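Local coordinates for protein deoxyhypusine hydroxylase (Homo sapiens, PDB 4D50) that hydroxylates the deoxyhypusine side chain of translation initiation factor eIF5A with a peroxo-bridged diiron centre, completing the synthesis of hypusine, at residues Pro148-Glu159 with Phe178-Asn189. Sequence-based numbering, arbitrary orientation.
Sequences PYLSVDPAPPAE and FERYRAMFALRN
The guanidinium of R188 is held between Y149 and F185. Y149 CD1 lies over one face and F185 CD1 over the opposite face, both toward the rim. The Y149 ring is tilted 27° from the guanidinium, and R188 CD makes a CH-pi contact over that ring, 3.8 Å from its centroid. CG of R188 stands anti to the backbone N (chi1 172°) and the chain bends at chi3, which turns the guanidinium edge to D153. There NH1 and NH2 of R188 both grip OD2 of D153, the NH2 bond being 3.0 Å, in an end-on salt bridge. On its other edge, NE and NH2 take OD1 of N189. Q220 of helix 208-221 accepts a further bond from NH1. D153 also lies over F185: its CB makes a CH-pi contact above the ring centre, 4.0 Å from the centroid, and the carboxylate plane is 9° from the ring plane.

Further along, R182 holds the proline-rich loop by its backbone. Its NH2 reaches P157 O at 3.0 Å, nearly straight, and NE reaches P156 O. A158 N returns a bond to R182 O at 2.9 Å. A155 CB packs against F178 CE1 at 3.5 Å.

A leucine in place of R188 would probably leave the D153 carboxylate without its countercharge and N189 OD1 without its two donors. The contact thus pins the loop between helix 121-140 and helix 163-171 to a HEAT-like helix through backbone carbonyls and one ion pair, its arginine buried and its aspartate partly exposed.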
ATOM      1  N   PRO A 148     -10.507  -4.480  12.724  1.00 16.66           N
ATOM      2  CA  PRO A 148     -11.387  -3.489  12.094  1.00 16.51           C
ATOM      3  C   PRO A 148     -11.078  -3.116  10.655  1.00 14.15           C
ATOM      4  O   PRO A 148     -11.841  -2.440  10.036  1.00 14.26           O
ATOM      5  CB  PRO A 148     -11.226  -2.262  12.967  1.00 16.93           C
ATOM      6  CG  PRO A 148      -9.957  -2.466  13.734  1.00 16.85           C
ATOM      7  CD  PRO A 148      -9.735  -3.919  13.844  1.00 17.37           C
ATOM      8  N   TYR A 149      -9.913  -3.500  10.125  1.00 13.44           N
ATOM      9  CA  TYR A 149      -9.570  -3.251   8.710  1.00 12.45           C
ATOM     10  C   TYR A 149      -9.396  -4.588   7.965  1.00 12.55           C
ATOM     11  O   TYR A 149      -8.988  -5.555   8.536  1.00 14.57           O
ATOM     12  CB  TYR A 149      -8.307  -2.399   8.639  1.00 11.21           C
ATOM     13  CG  TYR A 149      -8.597  -1.011   9.221  1.00 10.40           C
ATOM     14  CD1 TYR A 149      -8.499  -0.794  10.583  1.00 11.42           C
ATOM     15  CD2 TYR A 149      -9.096  -0.003   8.432  1.00 11.02           C
ATOM     16  CE1 TYR A 149      -8.850   0.428  11.138  1.00 12.04           C
ATOM     17  CE2 TYR A 149      -9.418   1.212   8.957  1.00 10.73           C
ATOM     18  CZ  TYR A 149      -9.274   1.414  10.322  1.00 11.61           C
ATOM     19  OH  TYR A 149      -9.544   2.545  10.923  1.00 12.56           O
ATOM     20  N   LEU A 150      -9.802  -4.624   6.725  1.00 16.11           N
ATOM     21  CA  LEU A 150      -9.819  -5.871   5.978  1.00 17.04           C
ATOM     22  C   LEU A 150      -8.540  -6.074   5.202  1.00 14.33           C
ATOM     23  O   LEU A 150      -8.317  -7.173   4.642  1.00 14.29           O
ATOM     24  CB  LEU A 150     -11.030  -5.951   5.056  1.00 19.35           C
ATOM     25  CG  LEU A 150     -12.418  -5.924   5.753  1.00 22.15           C
ATOM     26  CD1 LEU A 150     -13.543  -5.782   4.775  1.00 24.16           C
ATOM     27  CD2 LEU A 150     -12.623  -7.141   6.662  1.00 24.16           C
ATOM     28  N   SER A 151      -7.689  -5.080   5.246  1.00 11.46           N
ATOM     29  CA  SER A 151      -6.365  -5.149   4.646  1.00 10.14           C
ATOM     30  C   SER A 151      -5.561  -6.236   5.253  1.00  9.28           C
ATOM     31  O   SER A 151      -5.711  -6.546   6.463  1.00  9.26           O
ATOM     32  CB  SER A 151      -5.607  -3.808   4.773  1.00  9.88           C
ATOM     33  OG  SER A 151      -5.572  -3.349   6.093  1.00  9.69           O
ATOM     34  N   VAL A 152      -4.634  -6.773   4.468  1.00  9.63           N
ATOM     35  CA  VAL A 152      -3.587  -7.573   5.025  1.00 10.13           C
ATOM     36  C   VAL A 152      -2.371  -6.704   5.265  1.00 10.05           C
ATOM     37  O   VAL A 152      -1.782  -6.173   4.311  1.00 11.83           O
ATOM     38  CB  VAL A 152      -3.183  -8.713   4.057  1.00 10.02           C
ATOM     39  CG1 VAL A 152      -2.081  -9.591   4.692  1.00 10.92           C
ATOM     40  CG2 VAL A 152      -4.397  -9.519   3.583  1.00 10.59           C
ATOM     41  N   ASP A 153      -1.993  -6.554   6.519  1.00  9.86           N
ATOM     42  CA  ASP A 153      -1.008  -5.550   6.920  1.00 10.18           C
ATOM     43  C   ASP A 153       0.361  -6.147   7.023  1.00  9.19           C
ATOM     44  O   ASP A 153       0.509  -7.384   7.222  1.00  9.84           O
ATOM     45  CB  ASP A 153      -1.413  -4.946   8.286  1.00  9.85           C
ATOM     46  CG  ASP A 153      -2.785  -4.246   8.252  1.00 11.59           C
ATOM     47  OD1 ASP A 153      -3.192  -3.724   7.139  1.00 12.34           O
ATOM     48  OD2 ASP A 153      -3.461  -4.275   9.276  1.00 11.40           O
ATOM     49  N   PRO A 154       1.412  -5.329   6.933  1.00  8.68           N
ATOM     50  CA  PRO A 154       2.743  -5.895   7.030  1.00  9.85           C
ATOM     51  C   PRO A 154       3.164  -6.345   8.399  1.00  9.64           C
ATOM     52  O   PRO A 154       4.207  -6.931   8.481  1.00 11.71           O
ATOM     53  CB  PRO A 154       3.659  -4.730   6.623  1.00  9.85           C
ATOM     54  CG  PRO A 154       2.794  -3.517   6.654  1.00  9.59           C
ATOM     55  CD  PRO A 154       1.456  -3.977   6.336  1.00  9.05           C
ATOM     56  N   ALA A 155       2.412  -5.987   9.434  1.00  9.54           N
ATOM     57  CA  ALA A 155       2.661  -6.380  10.807  1.00  9.84           C
ATOM     58  C   ALA A 155       1.391  -6.430  11.558  1.00  9.80           C
ATOM     59  O   ALA A 155       0.508  -5.703  11.285  1.00  9.65           O
ATOM     60  CB  ALA A 155       3.655  -5.517  11.548  1.00  9.79           C
ATOM     61  N   PRO A 156       1.298  -7.405  12.501  1.00  9.38           N
ATOM     62  CA  PRO A 156       0.096  -7.556  13.305  1.00  9.21           C
ATOM     63  C   PRO A 156       0.076  -6.482  14.387  1.00  8.41           C
ATOM     64  O   PRO A 156       1.102  -6.001  14.754  1.00  7.53           O
ATOM     65  CB  PRO A 156       0.287  -8.920  13.980  1.00 10.18           C
ATOM     66  CG  PRO A 156       1.782  -9.062  14.063  1.00  9.82           C
ATOM     67  CD  PRO A 156       2.272  -8.468  12.773  1.00 10.50           C
ATOM     68  N   PRO A 157      -1.093  -6.076  14.816  1.00  7.74           N
ATOM     69  CA  PRO A 157      -1.134  -4.954  15.769  1.00  8.49           C
ATOM     70  C   PRO A 157      -0.513  -5.341  17.090  1.00  8.76           C
ATOM     71  O   PRO A 157      -0.611  -6.529  17.480  1.00  9.87           O
ATOM     72  CB  PRO A 157      -2.632  -4.695  15.940  1.00  9.25           C
ATOM     73  CG  PRO A 157      -3.306  -5.965  15.630  1.00  9.20           C
ATOM     74  CD  PRO A 157      -2.434  -6.634  14.573  1.00  8.61           C
ATOM     75  N   ALA A 158       0.130  -4.382  17.724  1.00  9.09           N
ATOM     76  CA  ALA A 158       0.681  -4.545  19.089  1.00  9.64           C
ATOM     77  C   ALA A 158      -0.448  -4.869  20.051  1.00  9.96           C
ATOM     78  O   ALA A 158      -1.592  -4.481  19.822  1.00  9.36           O
ATOM     79  CB  ALA A 158       1.444  -3.312  19.535  1.00  9.41           C
ATOM     80  N   GLU A 159      -0.161  -5.686  21.084  1.00 11.90           N
ATOM     81  CA  GLU A 159      -1.151  -5.967  22.089  1.00 13.60           C
ATOM     82  C   GLU A 159      -1.474  -4.773  23.074  1.00 13.24           C
ATOM     83  O   GLU A 159      -2.605  -4.640  23.551  1.00 13.40           O
ATOM     84  CB  GLU A 159      -0.738  -7.216  22.907  1.00 13.23           C
ATOM     85  CG  GLU A 159      -0.896  -8.526  22.123  1.00 15.20           C
ATOM     86  CD  GLU A 159      -2.321  -8.905  21.818  1.00 18.22           C
ATOM     87  OE1 GLU A 159      -3.234  -8.468  22.478  1.00 21.73           O
ATOM     88  OE2 GLU A 159      -2.561  -9.669  20.861  1.00 24.88           O
ATOM     89  N   PHE A 178       9.909  -3.557  12.975  1.00 11.26           N
ATOM     90  CA  PHE A 178       8.722  -4.372  13.063  1.00 10.54           C
ATOM     91  C   PHE A 178       7.910  -4.013  14.264  1.00 11.04           C
ATOM     92  O   PHE A 178       6.673  -3.951  14.172  1.00  9.35           O
ATOM     93  CB  PHE A 178       9.099  -5.857  13.122  1.00 11.08           C
ATOM     94  CG  PHE A 178       7.943  -6.792  13.013  1.00 10.45           C
ATOM     95  CD1 PHE A 178       7.305  -6.976  11.814  1.00 10.97           C
ATOM     96  CD2 PHE A 178       7.558  -7.563  14.108  1.00 11.54           C
ATOM     97  CE1 PHE A 178       6.280  -7.884  11.701  1.00 10.21           C
ATOM     98  CE2 PHE A 178       6.594  -8.508  13.979  1.00 10.33           C
ATOM     99  CZ  PHE A 178       5.955  -8.685  12.768  1.00  9.74           C
ATOM    100  N   GLU A 179       8.580  -3.760  15.380  1.00 13.09           N
ATOM    101  CA  GLU A 179       7.853  -3.463  16.618  1.00 13.88           C
ATOM    102  C   GLU A 179       7.141  -2.088  16.472  1.00 10.80           C
ATOM    103  O   GLU A 179       6.013  -1.891  16.977  1.00  8.47           O
ATOM    104  CB  GLU A 179       8.825  -3.477  17.779  1.00 16.99           C
ATOM    105  CG  GLU A 179       9.076  -4.811  18.454  1.00 23.02           C
ATOM    106  CD  GLU A 179       9.769  -5.891  17.613  1.00 30.45           C
ATOM    107  OE1 GLU A 179      10.281  -5.610  16.501  1.00 36.13           O
ATOM    108  OE2 GLU A 179       9.796  -7.055  18.101  1.00 39.44           O
ATOM    109  N   ARG A 180       7.801  -1.173  15.766  1.00 11.11           N
ATOM    110  CA  ARG A 180       7.273   0.143  15.527  1.00 10.86           C
ATOM    111  C   ARG A 180       6.035   0.017  14.654  1.00 10.00           C
ATOM    112  O   ARG A 180       5.086   0.772  14.858  1.00 11.12           O
ATOM    113  CB  ARG A 180       8.308   1.084  14.886  1.00 11.20           C
ATOM    114  CG  ARG A 180       9.526   1.172  15.734  1.00 12.36           C
ATOM    115  CD  ARG A 180      10.531   2.147  15.160  1.00 12.25           C
ATOM    116  NE  ARG A 180      10.054   3.525  15.103  1.00 12.68           N
ATOM    117  CZ  ARG A 180      10.702   4.505  14.447  1.00 14.61           C
ATOM    118  NH1 ARG A 180      11.891   4.273  13.840  1.00 15.48           N
ATOM    119  NH2 ARG A 180      10.251   5.745  14.425  1.00 15.66           N
ATOM    120  N   TYR A 181       6.098  -0.814  13.628  1.00  9.52           N
ATOM    121  CA  TYR A 181       4.933  -1.065  12.775  1.00  9.43           C
ATOM    122  C   TYR A 181       3.804  -1.686  13.548  1.00  8.14           C
ATOM    123  O   TYR A 181       2.596  -1.426  13.330  1.00  8.64           O
ATOM    124  CB  TYR A 181       5.306  -1.964  11.585  1.00  9.08           C
ATOM    125  CG  TYR A 181       5.764  -1.250  10.344  1.00  8.58           C
ATOM    126  CD1 TYR A 181       6.837  -0.365  10.382  1.00  9.80           C
ATOM    127  CD2 TYR A 181       5.248  -1.573   9.131  1.00  8.66           C
ATOM    128  CE1 TYR A 181       7.259   0.310   9.262  1.00  9.99           C
ATOM    129  CE2 TYR A 181       5.681  -0.893   7.989  1.00 10.52           C
ATOM    130  CZ  TYR A 181       6.683   0.033   8.069  1.00  9.94           C
ATOM    131  OH  TYR A 181       7.166   0.680   6.911  1.00 11.60           O
ATOM    132  N   ARG A 182       4.132  -2.562  14.506  1.00  8.71           N
ATOM    133  CA  ARG A 182       3.028  -3.151  15.274  1.00  7.71           C
ATOM    134  C   ARG A 182       2.250  -2.069  16.081  1.00  7.17           C
ATOM    135  O   ARG A 182       1.040  -2.124  16.229  1.00  6.56           O
ATOM    136  CB  ARG A 182       3.624  -4.238  16.245  1.00  7.44           C
ATOM    137  CG  ARG A 182       4.125  -5.454  15.530  1.00  7.54           C
ATOM    138  CD  ARG A 182       4.205  -6.695  16.422  1.00  7.72           C
ATOM    139  NE  ARG A 182       2.922  -7.050  16.993  1.00  8.48           N
ATOM    140  CZ  ARG A 182       2.787  -7.977  17.940  1.00 10.43           C
ATOM    141  NH1 ARG A 182       3.871  -8.599  18.409  1.00 12.49           N
ATOM    142  NH2 ARG A 182       1.608  -8.209  18.458  1.00 12.25           N
ATOM    143  N   ALA A 183       2.980  -1.087  16.580  1.00  6.69           N
ATOM    144  CA  ALA A 183       2.425  -0.020  17.415  1.00  6.25           C
ATOM    145  C   ALA A 183       1.624   0.901  16.475  1.00  6.52           C
ATOM    146  O   ALA A 183       0.563   1.347  16.836  1.00  6.43           O
ATOM    147  CB  ALA A 183       3.548   0.748  18.044  1.00  6.48           C
ATOM    148  N   MET A 184       2.070   1.008  15.257  1.00  7.65           N
ATOM    149  CA  MET A 184       1.425   1.841  14.217  1.00  6.68           C
ATOM    150  C   MET A 184       0.028   1.237  13.895  1.00  6.70           C
ATOM    151  O   MET A 184      -0.980   1.950  13.878  1.00  5.98           O
ATOM    152  CB  MET A 184       2.249   1.914  12.919  1.00  8.12           C
ATOM    153  CG  MET A 184       1.799   3.009  11.969  1.00  8.16           C
ATOM    154  SD  MET A 184       2.631   2.747  10.352  1.00  9.06           S
ATOM    155  CE  MET A 184       4.319   3.039  10.734  1.00  7.70           C
ATOM    156  N   PHE A 185      -0.050  -0.076  13.669  1.00  7.36           N
ATOM    157  CA  PHE A 185      -1.324  -0.705  13.391  1.00  7.60           C
ATOM    158  C   PHE A 185      -2.199  -0.735  14.587  1.00  6.69           C
ATOM    159  O   PHE A 185      -3.431  -0.571  14.441  1.00  5.82           O
ATOM    160  CB  PHE A 185      -1.157  -2.089  12.729  1.00  8.50           C
ATOM    161  CG  PHE A 185      -0.595  -1.965  11.377  1.00 10.17           C
ATOM    162  CD1 PHE A 185      -1.349  -1.386  10.360  1.00 11.22           C
ATOM    163  CD2 PHE A 185       0.713  -2.339  11.125  1.00 12.14           C
ATOM    164  CE1 PHE A 185      -0.805  -1.167   9.109  1.00 12.73           C
ATOM    165  CE2 PHE A 185       1.259  -2.036   9.880  1.00 13.96           C
ATOM    166  CZ  PHE A 185       0.501  -1.411   8.931  1.00 12.39           C
ATOM    167  N   ALA A 186      -1.631  -0.887  15.803  1.00  7.93           N
ATOM    168  CA  ALA A 186      -2.465  -0.757  17.022  1.00  7.71           C
ATOM    169  C   ALA A 186      -3.060   0.634  17.212  1.00  7.64           C
ATOM    170  O   ALA A 186      -4.191   0.755  17.643  1.00  7.85           O
ATOM    171  CB  ALA A 186      -1.669  -1.123  18.263  1.00  7.53           C
ATOM    172  N   LEU A 187      -2.358   1.630  16.774  1.00  9.08           N
ATOM    173  CA  LEU A 187      -2.824   3.069  16.862  1.00  9.24           C
ATOM    174  C   LEU A 187      -3.989   3.257  15.940  1.00  9.37           C
ATOM    175  O   LEU A 187      -4.969   3.817  16.318  1.00  9.68           O
ATOM    176  CB  LEU A 187      -1.693   4.017  16.590  1.00  9.70           C
ATOM    177  CG  LEU A 187      -0.773   4.258  17.786  1.00  9.47           C
ATOM    178  CD1 LEU A 187       0.557   4.831  17.342  1.00  9.51           C
ATOM    179  CD2 LEU A 187      -1.432   5.098  18.822  1.00 10.33           C
ATOM    180  N   ARG A 188      -3.839   2.793  14.709  1.00  8.27           N
ATOM    181  CA  ARG A 188      -4.857   2.863  13.695  1.00  8.25           C
ATOM    182  C   ARG A 188      -6.144   2.189  14.227  1.00  7.93           C
ATOM    183  O   ARG A 188      -7.239   2.758  14.195  1.00  7.23           O
ATOM    184  CB  ARG A 188      -4.395   2.311  12.374  1.00  8.05           C
ATOM    185  CG  ARG A 188      -5.561   2.214  11.395  1.00  8.44           C
ATOM    186  CD  ARG A 188      -5.360   1.119  10.336  1.00  8.37           C
ATOM    187  NE  ARG A 188      -5.356  -0.206  10.937  1.00  8.89           N
ATOM    188  CZ  ARG A 188      -4.939  -1.316  10.330  1.00  8.33           C
ATOM    189  NH1 ARG A 188      -4.566  -1.327   9.026  1.00 10.07           N
ATOM    190  NH2 ARG A 188      -5.019  -2.440  11.012  1.00  9.26           N
ATOM    191  N   ASN A 189      -5.991   0.983  14.804  1.00  7.74           N
ATOM    192  CA  ASN A 189      -7.146   0.263  15.312  1.00  7.76           C
ATOM    193  C   ASN A 189      -7.790   0.908  16.529  1.00  7.76           C
ATOM    194  O   ASN A 189      -9.046   0.828  16.664  1.00  8.86           O
ATOM    195  CB  ASN A 189      -6.705  -1.150  15.718  1.00  7.16           C
ATOM    196  CG  ASN A 189      -6.336  -2.008  14.496  1.00  7.65           C
ATOM    197  OD1 ASN A 189      -6.452  -1.623  13.322  1.00  7.69           O
ATOM    198  ND2 ASN A 189      -5.898  -3.215  14.788  1.00  8.64           N
TER
HETATM  199  O   HOH W   1      -9.837   2.640  13.732  1.00 15.15           O